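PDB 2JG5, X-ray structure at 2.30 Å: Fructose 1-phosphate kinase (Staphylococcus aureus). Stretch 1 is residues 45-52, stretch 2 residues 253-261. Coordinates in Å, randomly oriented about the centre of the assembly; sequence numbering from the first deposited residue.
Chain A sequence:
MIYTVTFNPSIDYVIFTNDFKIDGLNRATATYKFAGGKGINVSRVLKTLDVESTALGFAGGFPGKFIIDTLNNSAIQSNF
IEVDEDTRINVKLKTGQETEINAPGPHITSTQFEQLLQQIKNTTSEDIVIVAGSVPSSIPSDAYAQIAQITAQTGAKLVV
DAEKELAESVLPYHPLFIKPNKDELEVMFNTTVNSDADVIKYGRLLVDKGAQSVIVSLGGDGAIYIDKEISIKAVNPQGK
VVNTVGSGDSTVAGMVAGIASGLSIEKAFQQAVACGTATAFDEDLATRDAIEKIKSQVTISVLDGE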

# COMPACT_ATOMS: atom_id res chain seq x y z
N VAL A 45 -19.00 12.02 6.52
CA VAL A 45 -19.78 12.68 7.57
C VAL A 45 -21.22 12.97 7.10
O VAL A 45 -22.16 12.77 7.87
N LEU A 46 -21.38 13.40 5.85
CA LEU A 46 -22.73 13.60 5.32
C LEU A 46 -23.50 12.30 5.48
O LEU A 46 -24.65 12.31 5.91
N LYS A 47 -22.84 11.17 5.18
CA LYS A 47 -23.46 9.84 5.31
C LYS A 47 -23.90 9.49 6.73
O LYS A 47 -25.03 9.03 6.93
N THR A 48 -22.99 9.69 7.69
CA THR A 48 -23.27 9.59 9.13
C THR A 48 -24.51 10.43 9.52
O THR A 48 -25.22 10.10 10.46
N LEU A 49 -24.76 11.51 8.78
CA LEU A 49 -25.88 12.41 9.05
C LEU A 49 -27.10 12.08 8.21
O LEU A 49 -28.11 12.79 8.28
N ASP A 50 -27.01 10.99 7.44
CA ASP A 50 -28.13 10.51 6.61
C ASP A 50 -28.35 11.39 5.37
O ASP A 50 -29.49 11.63 4.97
N VAL A 51 -27.26 11.87 4.79
CA VAL A 51 -27.37 12.74 3.63
C VAL A 51 -26.53 12.19 2.50
O VAL A 51 -25.32 11.99 2.66
N GLU A 52 -27.19 11.95 1.37
CA GLU A 52 -26.55 11.42 0.17
C GLU A 52 -25.57 12.41 -0.44
O GLU A 52 -25.69 13.63 -0.29
N ALA A 253 -19.15 19.22 6.25
CA ALA A 253 -20.25 18.26 6.09
C ALA A 253 -21.47 18.57 6.98
O ALA A 253 -22.60 18.43 6.54
N GLY A 254 -21.23 18.98 8.22
CA GLY A 254 -22.31 19.38 9.12
C GLY A 254 -23.13 20.53 8.57
O GLY A 254 -24.37 20.51 8.63
N MET A 255 -22.44 21.53 8.03
CA MET A 255 -23.09 22.73 7.51
C MET A 255 -23.91 22.43 6.27
O MET A 255 -25.07 22.85 6.16
N VAL A 256 -23.31 21.69 5.33
CA VAL A 256 -24.01 21.29 4.12
C VAL A 256 -25.23 20.43 4.45
O VAL A 256 -26.31 20.70 3.94
N ALA A 257 -25.06 19.43 5.32
CA ALA A 257 -26.17 18.54 5.69
C ALA A 257 -27.34 19.32 6.28
O ALA A 257 -28.50 19.03 5.95
N GLY A 258 -27.03 20.29 7.14
CA GLY A 258 -28.03 21.19 7.74
C GLY A 258 -28.85 21.93 6.70
O GLY A 258 -30.08 21.83 6.71
N ILE A 259 -28.18 22.64 5.80
CA ILE A 259 -28.82 23.38 4.70
C ILE A 259 -29.63 22.43 3.81
O ILE A 259 -30.79 22.69 3.49
N ALA A 260 -29.00 21.33 3.42
CA ALA A 260 -29.63 20.33 2.59
C ALA A 260 -30.90 19.76 3.23
O ALA A 260 -31.88 19.51 2.54
N SER A 261 -30.89 19.58 4.55
CA SER A 261 -32.01 18.93 5.22
C SER A 261 -32.98 19.92 5.90
O SER A 261 -33.75 19.54 6.78

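Packing of the helix end at residues 45-52 against the helix at 253-260. The side chains that meet across the contact are apolar, and no hydrogen bond crosses it; together the two sides bury 324 Å². At its centre the small methyl of Ala257 points toward the first stretch and is met by three side chains: Leu49 CD1 lies 3.6 Å from Ala257 CB, Leu46 CD2 3.7 Å from Ala257 CB, and Val51 CG2 3.9 Å from Ala257 CB. Leu46 (chi1 m, chi2 t) leaves its backbone sideways, but its end swings in, so that CD2 also sits 3.2 Å from Ala253 O and 4.1 Å from Val256 CB. That carbonyl already accepts the helical bond from Ala257 N. Leu49, also m and t, brings CD1 to 3.9 Å from Gly254 CA, packing on bare backbone. One turn back, Val45 (t) and Ala253 each point toward the opposing stretch, and Val45 CB lies 3.4 Å from Ala253 CB, a tight carbon-to-carbon contact. Val51 (t) follows the Schellman turn at Asp50; beyond the centre, its CG1 reaches Ala260 CB at 4.5 Å. Toward the edge, Ser261 (p) holds OG 2.9 Å from Ala257 O within its own stretch. Clear of the contact, Lys47 NZ forms a salt bridge with Glu52 OE2 at 3.4 Å, and Asp50 OD2 is hydrogen-bonded elsewhere in the structure.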

# COMPACT_ATOMS: atom_id res chain seq x y z
CB VAL A 45 -19.10 13.96 8.11
CG1 VAL A 45 -19.89 14.54 9.29
CG2 VAL A 45 -17.68 13.66 8.56
CB LEU A 46 -22.72 14.06 3.86
CG LEU A 46 -22.33 15.50 3.50
CD1 LEU A 46 -22.18 15.65 1.98
CD2 LEU A 46 -23.32 16.55 4.04
CB LYS A 47 -22.53 8.74 4.77
CG LYS A 47 -23.21 7.38 4.65
CD LYS A 47 -24.38 7.44 3.68
CE LYS A 47 -25.35 6.28 3.88
NZ LYS A 47 -26.34 6.27 2.77
CB THR A 48 -22.02 10.06 9.95
OG1 THR A 48 -20.89 9.24 9.63
CG2 THR A 48 -22.26 9.98 11.43
CB LEU A 49 -25.46 13.87 8.81
CG LEU A 49 -24.36 14.44 9.72
CD1 LEU A 49 -23.79 15.73 9.13
CD2 LEU A 49 -24.88 14.66 11.14
CB ASP A 50 -29.45 10.42 7.41
CG ASP A 50 -29.43 9.32 8.45
OD1 ASP A 50 -28.91 8.22 8.16
OD2 ASP A 50 -29.97 9.53 9.56
CB VAL A 51 -27.01 14.22 3.95
CG1 VAL A 51 -27.05 15.07 2.69
CG2 VAL A 51 -27.99 14.81 4.98
CB GLU A 52 -27.56 10.97 -0.89
CG GLU A 52 -28.59 9.94 -0.44
CD GLU A 52 -27.96 8.65 0.08
OE1 GLU A 52 -26.82 8.31 -0.32
OE2 GLU A 52 -28.63 7.98 0.89
CB ALA A 253 -19.76 16.82 6.34
CB MET A 255 -22.06 23.82 7.22
CG MET A 255 -22.68 25.17 6.84
SD MET A 255 -23.40 26.04 8.27
CE MET A 255 -24.24 27.38 7.42
CB VAL A 256 -23.07 20.57 3.12
CG1 VAL A 256 -23.85 20.13 1.90
CG2 VAL A 256 -21.92 21.49 2.70
CB ALA A 257 -25.73 17.47 6.64
CB ILE A 259 -27.78 24.12 3.81
CG1 ILE A 259 -26.93 25.11 4.61
CG2 ILE A 259 -28.46 24.86 2.64
CD1 ILE A 259 -25.60 25.43 3.94
CB ALA A 260 -28.64 19.23 2.28
CB SER A 261 -31.50 17.86 6.19
OG SER A 261 -30.98 18.45 7.37